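Local atomic coordinates of lantibiotic dehydratase (Microbispora corallina, PDB entry 5EHK), a protein that probably dehydrates serine and threonine residues of the NAI-107 precursor peptide, using glutamyl-tRNA to activate their hydroxyls during lantibiotic biosynthesis. Residues 497-508 against 781-792. Sequence-based numbering, arbitrary orientation.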
loop_
_atom_site.group_PDB
_atom_site.type_symbol
_atom_site.label_atom_id
_atom_site.label_comp_id
_atom_site.label_asym_id
_atom_site.label_seq_id
_atom_site.Cartn_x
_atom_site.Cartn_y
_atom_site.Cartn_z
ATOM N N LEU A 497 -17.601 23.067 9.176
ATOM C CA LEU A 497 -17.024 23.529 10.419
ATOM C C LEU A 497 -17.405 22.576 11.535
ATOM O O LEU A 497 -18.548 22.163 11.643
ATOM C CB LEU A 497 -17.479 24.952 10.743
ATOM C CG LEU A 497 -16.838 26.095 9.950
ATOM C CD1 LEU A 497 -17.669 27.331 10.157
ATOM C CD2 LEU A 497 -15.403 26.322 10.386
ATOM N N PRO A 498 -16.439 22.230 12.377
ATOM C CA PRO A 498 -16.710 21.302 13.473
ATOM C C PRO A 498 -17.533 21.977 14.554
ATOM O O PRO A 498 -17.544 23.213 14.609
ATOM C CB PRO A 498 -15.318 21.019 14.021
ATOM C CG PRO A 498 -14.574 22.293 13.759
ATOM C CD PRO A 498 -15.070 22.769 12.431
ATOM N N ASN A 499 -18.190 21.187 15.399
ATOM C CA ASN A 499 -18.921 21.714 16.555
ATOM C C ASN A 499 -18.018 22.438 17.550
ATOM O O ASN A 499 -18.325 23.549 17.954
ATOM C CB ASN A 499 -19.677 20.615 17.295
ATOM C CG ASN A 499 -20.591 19.817 16.387
ATOM O OD1 ASN A 499 -21.259 20.360 15.502
ATOM N ND2 ASN A 499 -20.654 18.512 16.634
ATOM N N SER A 500 -16.901 21.835 17.933
ATOM C CA SER A 500 -16.036 22.472 18.917
ATOM C C SER A 500 -14.565 22.004 18.884
ATOM O O SER A 500 -14.207 21.120 18.125
ATOM C CB SER A 500 -16.641 22.326 20.322
ATOM O OG SER A 500 -16.496 21.021 20.876
ATOM N N LEU A 501 -13.712 22.638 19.678
ATOM C CA LEU A 501 -12.301 22.268 19.748
ATOM C C LEU A 501 -11.630 22.909 20.972
ATOM O O LEU A 501 -12.257 23.708 21.660
ATOM C CB LEU A 501 -11.555 22.628 18.456
ATOM C CG LEU A 501 -11.411 24.104 18.104
ATOM C CD1 LEU A 501 -10.068 24.306 17.439
ATOM C CD2 LEU A 501 -12.562 24.590 17.201
ATOM N N GLU A 502 -10.387 22.520 21.254
ATOM C CA GLU A 502 -9.620 23.068 22.362
ATOM C C GLU A 502 -8.182 23.246 21.935
ATOM O O GLU A 502 -7.560 22.297 21.483
ATOM C CB GLU A 502 -9.696 22.146 23.595
ATOM C CG GLU A 502 -11.091 22.135 24.244
ATOM C CD GLU A 502 -11.231 21.195 25.437
ATOM O OE1 GLU A 502 -10.486 20.181 25.529
ATOM O OE2 GLU A 502 -12.113 21.474 26.280
ATOM N N LEU A 503 -7.664 24.465 22.043
ATOM C CA LEU A 503 -6.259 24.733 21.783
ATOM C C LEU A 503 -5.647 25.026 23.136
ATOM O O LEU A 503 -6.259 25.681 23.975
ATOM C CB LEU A 503 -6.094 25.930 20.833
ATOM C CG LEU A 503 -6.776 25.775 19.470
ATOM C CD1 LEU A 503 -6.765 27.059 18.651
ATOM C CD2 LEU A 503 -6.137 24.617 18.682
ATOM N N GLY A 504 -4.456 24.516 23.379
ATOM C CA GLY A 504 -3.747 24.873 24.588
ATOM C C GLY A 504 -2.677 25.814 24.120
ATOM O O GLY A 504 -2.036 25.518 23.126
ATOM N N VAL A 505 -2.500 26.950 24.785
ATOM C CA VAL A 505 -1.493 27.916 24.337
ATOM C C VAL A 505 -0.707 28.565 25.459
ATOM O O VAL A 505 -1.120 28.547 26.618
ATOM C CB VAL A 505 -2.080 29.035 23.440
ATOM C CG1 VAL A 505 -2.610 28.481 22.106
ATOM C CG2 VAL A 505 -3.130 29.824 24.192
ATOM N N HIS A 506 0.448 29.108 25.089
ATOM C CA HIS A 506 1.190 30.028 25.925
ATOM C C HIS A 506 0.841 31.425 25.425
ATOM O O HIS A 506 0.832 31.681 24.208
ATOM C CB HIS A 506 2.692 29.843 25.722
ATOM C CG HIS A 506 3.227 28.527 26.200
ATOM N ND1 HIS A 506 2.979 28.031 27.461
ATOM C CD2 HIS A 506 4.036 27.625 25.591
ATOM C CE1 HIS A 506 3.599 26.872 27.604
ATOM N NE2 HIS A 506 4.248 26.602 26.484
ATOM N N VAL A 507 0.548 32.329 26.358
ATOM C CA VAL A 507 0.448 33.748 26.033
ATOM C C VAL A 507 1.608 34.456 26.691
ATOM O O VAL A 507 1.809 34.317 27.897
ATOM C CB VAL A 507 -0.858 34.371 26.516
ATOM C CG1 VAL A 507 -0.885 35.834 26.131
ATOM C CG2 VAL A 507 -2.043 33.651 25.912
ATOM N N VAL A 508 2.397 35.181 25.905
ATOM C CA VAL A 508 3.566 35.884 26.449
ATOM C C VAL A 508 3.664 37.363 26.045
ATOM O O VAL A 508 3.211 37.771 24.972
ATOM C CB VAL A 508 4.880 35.177 26.115
ATOM C CG1 VAL A 508 5.032 33.936 26.954
ATOM C CG2 VAL A 508 4.943 34.882 24.629
ATOM N N GLY A 781 4.311 34.022 31.502
ATOM C CA GLY A 781 3.425 33.448 30.510
ATOM C C GLY A 781 3.981 32.237 29.781
ATOM O O GLY A 781 3.236 31.485 29.154
ATOM N N HIS A 782 5.294 32.066 29.817
ATOM C CA HIS A 782 5.933 30.974 29.084
ATOM C C HIS A 782 5.946 29.674 29.892
ATOM O O HIS A 782 6.210 28.600 29.359
ATOM C CB HIS A 782 7.362 31.383 28.711
ATOM C CG HIS A 782 8.282 31.477 29.888
ATOM N ND1 HIS A 782 8.218 32.508 30.800
ATOM C CD2 HIS A 782 9.299 30.677 30.294
ATOM C CE1 HIS A 782 9.142 32.328 31.726
ATOM N NE2 HIS A 782 9.814 31.227 31.442
ATOM N N LEU A 783 5.615 29.779 31.171
ATOM C CA LEU A 783 5.615 28.632 32.058
ATOM C C LEU A 783 4.197 28.221 32.359
ATOM O O LEU A 783 3.957 27.405 33.251
ATOM C CB LEU A 783 6.245 28.998 33.392
ATOM C CG LEU A 783 7.712 29.383 33.431
ATOM C CD1 LEU A 783 8.164 29.375 34.882
ATOM C CD2 LEU A 783 8.519 28.437 32.579
ATOM N N ALA A 784 3.252 28.779 31.619
ATOM C CA ALA A 784 1.859 28.533 31.899
ATOM C C ALA A 784 1.163 28.215 30.604
ATOM O O ALA A 784 1.419 28.855 29.580
ATOM C CB ALA A 784 1.250 29.748 32.514
ATOM N N GLU A 785 0.301 27.207 30.644
ATOM C CA GLU A 785 -0.489 26.827 29.484
ATOM C C GLU A 785 -1.915 27.308 29.693
ATOM O O GLU A 785 -2.473 27.177 30.785
ATOM C CB GLU A 785 -0.458 25.308 29.276
ATOM C CG GLU A 785 0.233 24.870 27.991
ATOM C CD GLU A 785 0.742 23.426 28.062
ATOM O OE1 GLU A 785 0.032 22.577 28.650
ATOM O OE2 GLU A 785 1.869 23.153 27.568
ATOM N N ILE A 786 -2.494 27.879 28.654
ATOM C CA ILE A 786 -3.888 28.273 28.696
ATOM C C ILE A 786 -4.687 27.347 27.785
ATOM O O ILE A 786 -4.346 27.191 26.616
ATOM C CB ILE A 786 -4.036 29.744 28.269
ATOM C CG1 ILE A 786 -3.356 30.630 29.312
ATOM C CG2 ILE A 786 -5.478 30.114 28.130
ATOM C CD1 ILE A 786 -3.110 32.035 28.856
ATOM N N VAL A 787 -5.710 26.691 28.320
ATOM C CA VAL A 787 -6.567 25.855 27.485
ATOM C C VAL A 787 -7.868 26.565 27.164
ATOM O O VAL A 787 -8.742 26.713 28.018
ATOM C CB VAL A 787 -6.927 24.534 28.163
ATOM C CG1 VAL A 787 -7.629 23.634 27.173
ATOM C CG2 VAL A 787 -5.692 23.854 28.683
ATOM N N VAL A 788 -8.024 26.968 25.919
ATOM C CA VAL A 788 -9.193 27.729 25.537
ATOM C C VAL A 788 -10.070 26.984 24.553
ATOM O O VAL A 788 -9.656 26.718 23.452
ATOM C CB VAL A 788 -8.776 29.137 25.015
ATOM C CG1 VAL A 788 -7.345 29.139 24.529
ATOM C CG2 VAL A 788 -9.766 29.688 23.974
ATOM N N PRO A 789 -11.284 26.612 24.979
ATOM C CA PRO A 789 -12.282 25.977 24.105
ATOM C C PRO A 789 -12.851 26.979 23.112
ATOM O O PRO A 789 -12.846 28.162 23.393
ATOM C CB PRO A 789 -13.378 25.533 25.080
ATOM C CG PRO A 789 -12.675 25.465 26.426
ATOM C CD PRO A 789 -11.670 26.568 26.399
ATOM N N LEU A 790 -13.328 26.506 21.970
ATOM C CA LEU A 790 -13.945 27.344 20.949
ATOM C C LEU A 790 -15.075 26.542 20.307
ATOM O O LEU A 790 -14.975 25.315 20.210
ATOM C CB LEU A 790 -12.920 27.765 19.885
ATOM C CG LEU A 790 -11.711 28.610 20.332
ATOM C CD1 LEU A 790 -10.546 27.717 20.640
ATOM C CD2 LEU A 790 -11.292 29.688 19.319
ATOM N N GLU A 791 -16.160 27.212 19.912
ATOM C CA GLU A 791 -17.285 26.542 19.260
ATOM C C GLU A 791 -17.531 27.178 17.914
ATOM O O GLU A 791 -17.142 28.326 17.695
ATOM C CB GLU A 791 -18.569 26.652 20.083
ATOM C CG GLU A 791 -18.457 26.173 21.517
ATOM C CD GLU A 791 -19.771 26.311 22.292
ATOM O OE1 GLU A 791 -20.740 26.893 21.742
ATOM O OE2 GLU A 791 -19.844 25.789 23.431
ATOM N N ARG A 792 -18.186 26.453 17.011
ATOM C CA ARG A 792 -18.618 27.068 15.769
ATOM C C ARG A 792 -19.485 28.283 16.113
ATOM O O ARG A 792 -20.441 28.164 16.885
ATOM C CB ARG A 792 -19.400 26.066 14.940
ATOM C CG ARG A 792 -19.737 26.555 13.537
ATOM C CD ARG A 792 -20.509 25.497 12.716
ATOM N NE ARG A 792 -21.669 24.963 13.431
ATOM C CZ ARG A 792 -21.764 23.714 13.870
ATOM N NH1 ARG A 792 -20.779 22.860 13.646
ATOM N NH2 ARG A 792 -22.852 23.317 14.519
#
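The His506 imidazole carries the carbonyl oxygen His782 O over one face, toward the rim, and meets Ala784 O at its edge. His506 ND1 donates to Ala784 O at 2.8 Å, with the acceptor in the ring plane but the donor well above the carbonyl plane. CG sits anti to the carbonyl carbon (chi1 -67°), which swings the ring against the turn before strand 785-792. At the far end Leu497 O and Asn499 OD1 lie at the edge of the Arg792 guanidinium, near its plane. Arg792 NH1 donates to Asn499 OD1 at 3.2 Å, the amide turned 74° from the guanidinium, and makes a weak bond to Leu497 O. The arginine stem lies against Leu497, Arg792 CD being 3.7 Å from Leu497 CB, and the bend at chi3 (51°) carries the head back beside Asn499. NE and NH2 also reach Asp794 O and Arg795 O.

Between these ends the antiparallel strands pair from Ser500–Glu791 to Val505–Ile786, with two backbone bonds at each of the Leu501–Leu790, Leu503–Val788 and Val505–Ile786 pairs, the one from Leu503 N to Val788 O being weak. The side chains of these three pairs share one face, where Leu503 and Val788 also touch helix 380-395. Beyond the ladder, Ile786 CD1 abuts Val507 CG2 at 3.5 Å. On the other face the Glu502 stem crosses Pro789 and its carboxylate is taken up by Gly534 N and the hydroxyls of Ser530 and Thr536. Glu785 forms a salt bridge with Arg15.

Strands 521-524 and 6-17 continue the pairing beyond 500-508 and 785-792 respectively, making this an interior pairing within the dehydratase fold. Apolar packing on one face, partnered carboxylates and side-chain-to-carbonyl bonds at both ends are consistent with a register held by side chains as well as by the backbone ladder.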